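Local atomic coordinates of tryptophane-5-halogenase (Microbispora sp. ATCC PTA-5024, PDB entry 5UAO), a protein that binds FAD and chlorinates a tryptophan of a lanthipeptide at carbon 5 during biosynthesis of the antibiotic NAI-107. Residues I105-W109 with P353-S357. Sequence-based numbering, arbitrary orientation.
Sequences IRFEW and PLESS. With FAD (flavin-adenine dinucleotide), chain E.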
loop_
_atom_site.group_PDB
_atom_site.type_symbol
_atom_site.label_atom_id
_atom_site.label_comp_id
_atom_site.label_asym_id
_atom_site.label_seq_id
_atom_site.Cartn_x
_atom_site.Cartn_y
_atom_site.Cartn_z
ATOM N N ILE A 105 15.894 1.762 19.666
ATOM C CA ILE A 105 15.493 1.191 20.921
ATOM C C ILE A 105 16.432 0.012 21.257
ATOM O O ILE A 105 16.694 -0.878 20.417
ATOM C CB ILE A 105 14.051 0.658 20.877
ATOM C CG1 ILE A 105 13.060 1.770 20.562
ATOM C CG2 ILE A 105 13.745 -0.062 22.164
ATOM C CD1 ILE A 105 11.630 1.360 20.286
ATOM N N ARG A 106 16.955 0.057 22.474
ATOM C CA ARG A 106 17.601 -1.084 23.063
ATOM C C ARG A 106 16.639 -1.966 23.819
ATOM O O ARG A 106 16.154 -1.608 24.924
ATOM C CB ARG A 106 18.675 -0.621 24.021
ATOM C CG ARG A 106 19.539 -1.732 24.554
ATOM C CD ARG A 106 20.671 -1.281 25.489
ATOM N NE ARG A 106 21.232 -2.548 25.936
ATOM C CZ ARG A 106 20.876 -3.205 27.043
ATOM N NH1 ARG A 106 20.069 -2.674 27.962
ATOM N NH2 ARG A 106 21.387 -4.400 27.248
ATOM N N PHE A 107 16.561 -3.199 23.368
ATOM C CA PHE A 107 15.606 -4.162 23.897
ATOM C C PHE A 107 16.276 -5.179 24.842
ATOM O O PHE A 107 17.003 -6.073 24.369
ATOM C CB PHE A 107 14.960 -4.907 22.725
ATOM C CG PHE A 107 13.809 -4.205 22.080
ATOM C CD1 PHE A 107 12.578 -4.177 22.709
ATOM C CD2 PHE A 107 13.939 -3.582 20.831
ATOM C CE1 PHE A 107 11.499 -3.518 22.161
ATOM C CE2 PHE A 107 12.859 -2.947 20.265
ATOM C CZ PHE A 107 11.640 -2.887 20.935
ATOM N N GLU A 108 16.059 -5.037 26.161
ATOM C CA GLU A 108 16.487 -6.070 27.115
ATOM C C GLU A 108 15.279 -7.023 27.205
ATOM O O GLU A 108 14.362 -6.878 28.008
ATOM C CB GLU A 108 16.838 -5.593 28.513
ATOM C CG GLU A 108 17.662 -4.369 28.588
ATOM C CD GLU A 108 18.067 -4.158 30.053
ATOM O OE1 GLU A 108 17.728 -3.071 30.646
ATOM O OE2 GLU A 108 18.597 -5.161 30.643
ATOM N N TRP A 109 15.305 -7.974 26.306
ATOM C CA TRP A 109 14.109 -8.605 25.843
ATOM C C TRP A 109 14.476 -9.904 25.135
ATOM O O TRP A 109 15.470 -9.956 24.413
ATOM C CB TRP A 109 13.481 -7.660 24.804
ATOM C CG TRP A 109 11.980 -7.772 24.574
ATOM C CD1 TRP A 109 11.315 -8.637 23.720
ATOM C CD2 TRP A 109 10.959 -6.907 25.126
ATOM N NE1 TRP A 109 9.947 -8.382 23.765
ATOM C CE2 TRP A 109 9.711 -7.335 24.618
ATOM C CE3 TRP A 109 10.978 -5.864 26.037
ATOM C CZ2 TRP A 109 8.529 -6.720 24.975
ATOM C CZ3 TRP A 109 9.806 -5.233 26.365
ATOM C CH2 TRP A 109 8.590 -5.663 25.868
ATOM N N PRO A 353 3.546 2.619 24.854
ATOM C CA PRO A 353 4.607 3.271 24.130
ATOM C C PRO A 353 5.779 2.401 23.815
ATOM O O PRO A 353 6.901 2.902 23.647
ATOM C CB PRO A 353 5.003 4.405 25.079
ATOM C CG PRO A 353 4.793 3.745 26.421
ATOM C CD PRO A 353 3.476 3.095 26.250
ATOM N N LEU A 354 5.578 1.112 23.593
ATOM C CA LEU A 354 6.739 0.243 23.271
ATOM C C LEU A 354 7.536 0.594 21.951
ATOM O O LEU A 354 8.743 0.285 21.738
ATOM C CB LEU A 354 6.220 -1.191 23.304
ATOM C CG LEU A 354 7.151 -2.375 23.413
ATOM C CD1 LEU A 354 8.154 -2.273 24.535
ATOM C CD2 LEU A 354 6.242 -3.585 23.631
ATOM N N GLU A 355 6.866 1.194 21.012
ATOM C CA GLU A 355 7.541 1.640 19.741
ATOM C C GLU A 355 7.438 3.146 19.464
ATOM O O GLU A 355 7.636 3.601 18.319
ATOM C CB GLU A 355 6.971 0.829 18.577
ATOM C CG GLU A 355 7.443 -0.614 18.584
ATOM C CD GLU A 355 8.861 -0.787 18.068
ATOM O OE1 GLU A 355 9.461 0.232 17.622
ATOM O OE2 GLU A 355 9.411 -1.909 18.198
ATOM N N SER A 356 7.076 3.896 20.514
ATOM C CA SER A 356 6.655 5.329 20.451
ATOM C C SER A 356 5.958 5.794 19.201
ATOM O O SER A 356 6.445 6.596 18.423
ATOM C CB SER A 356 7.806 6.273 20.744
ATOM O OG SER A 356 8.953 5.786 20.211
ATOM N N SER A 357 4.816 5.216 18.984
ATOM C CA SER A 357 3.987 5.582 17.883
ATOM C C SER A 357 3.006 6.714 18.225
ATOM O O SER A 357 2.334 7.178 17.349
ATOM C CB SER A 357 3.157 4.359 17.511
ATOM O OG SER A 357 2.657 3.777 18.677
HETATM P PA FAD E . -3.928 14.692 27.134
HETATM O O1A FAD E . -2.434 14.971 27.302
HETATM O O2A FAD E . -4.697 13.724 28.053
HETATM O O5B FAD E . -4.725 16.085 27.020
HETATM C C5B FAD E . -6.124 16.241 27.147
HETATM C C4B FAD E . -6.410 17.731 27.190
HETATM O O4B FAD E . -7.835 17.745 27.077
HETATM C C3B FAD E . -6.047 18.501 28.476
HETATM O O3B FAD E . -5.476 19.877 28.194
HETATM C C2B FAD E . -7.388 18.627 29.207
HETATM O O2B FAD E . -7.511 19.791 30.121
HETATM C C1B FAD E . -8.342 18.700 28.015
HETATM N N9A FAD E . -9.734 18.384 28.414
HETATM C C8A FAD E . -10.226 17.159 28.766
HETATM N N7A FAD E . -11.554 17.270 29.045
HETATM C C5A FAD E . -11.885 18.576 28.891
HETATM C C6A FAD E . -13.101 19.353 29.095
HETATM N N6A FAD E . -14.246 18.725 29.499
HETATM N N1A FAD E . -13.050 20.648 28.820
HETATM C C2A FAD E . -11.935 21.272 28.391
HETATM N N3A FAD E . -10.787 20.616 28.213
HETATM C C4A FAD E . -10.720 19.293 28.452
HETATM N N1 FAD E . 3.680 8.952 22.808
HETATM C C2 FAD E . 4.895 9.050 22.171
HETATM O O2 FAD E . 4.977 9.570 21.012
HETATM N N3 FAD E . 6.040 8.612 22.761
HETATM C C4 FAD E . 6.073 8.061 23.992
HETATM O O4 FAD E . 7.193 7.667 24.445
HETATM C C4X FAD E . 4.773 7.937 24.731
HETATM N N5 FAD E . 4.661 7.341 25.952
HETATM C C5X FAD E . 3.479 7.235 26.603
HETATM C C6 FAD E . 3.439 6.616 27.846
HETATM C C7 FAD E . 2.247 6.455 28.529
HETATM C C7M FAD E . 2.168 5.817 29.885
HETATM C C8 FAD E . 1.012 6.994 27.965
HETATM C C8M FAD E . -0.283 6.823 28.732
HETATM C C9 FAD E . 1.046 7.602 26.722
HETATM C C9A FAD E . 2.220 7.741 25.978
HETATM N N10 FAD E . 2.256 8.353 24.677
HETATM C C10 FAD E . 3.539 8.433 24.048
HETATM C "C1'" FAD E . 1.110 8.997 23.965
HETATM C "C2'" FAD E . 1.381 10.561 24.199
HETATM O "O2'" FAD E . 1.531 10.620 25.612
HETATM C "C3'" FAD E . 0.440 11.818 24.174
HETATM O "O3'" FAD E . 0.834 13.087 24.819
HETATM C "C4'" FAD E . -0.638 11.607 25.196
HETATM O "O4'" FAD E . -0.566 10.264 25.765
HETATM C "C5'" FAD E . -1.928 12.077 24.522
HETATM O "O5'" FAD E . -1.934 13.470 24.398
HETATM P P FAD E . -3.439 14.107 24.331
HETATM O O1P FAD E . -4.276 13.323 23.414
HETATM O O2P FAD E . -3.133 15.554 23.964
HETATM O O3P FAD E . -4.206 13.959 25.698
#
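Ile-105 and Phe-107 of strand 104-108, with Trp-109 just after it, touch Leu-354 and Glu-355 in a loop that lines the flavin pocket of this tryptophan halogenase through Pro-353 and Ser-356. The strand belongs to a mixed sheet distinct from the sheet of strand 31-35, which leads into a probable Rossmann-type GxGxxG turn at the FAD. No hydrogen bond crosses the contact, which is fully buried.

Leu-354 approaches the indole of Trp-109 obliquely, the two side chains coming from opposite directions. Both methyls touch the outer atoms of the six-membered ring, with CD1 of Leu-354 3.7 Å and CD2 3.9 Å from CH2 of Trp-109. The indole reaches this place because its CG is anti to the backbone N, chi1 -155°. Its NE1 bonds to the backbone O of His-404. Leu-354 also packs on Leu-401 of helix 383-406. An alanine in place of Trp-109 would probably leave both methyls of Leu-354 without their aromatic partner and the carbonyl of His-404 without its indole donor.

Glu-355 crosses Phe-107 at about a right angle. Its chain bends at chi2 (-78°), which brings the carboxylate to the ring edge, where OE2 lies 3.7 Å from CZ of Phe-107. The ring and carboxylate planes are 45° apart. The same OE2 is hydrogen-bonded to NE2 of His-404, so this buried oxygen has a polar partner. CG2 of Ile-105 lies over one face of the Phe-107 ring, offset toward its rim. The other branch of Ile-105 brings CD1 to 3.6 Å from OE1 of Glu-355 and 3.4 Å from O of Leu-354.

Pro-353 turns the CB-CG side of its ring to one face of the isoalloxazine, with CB 3.1 Å from N5 of FAD.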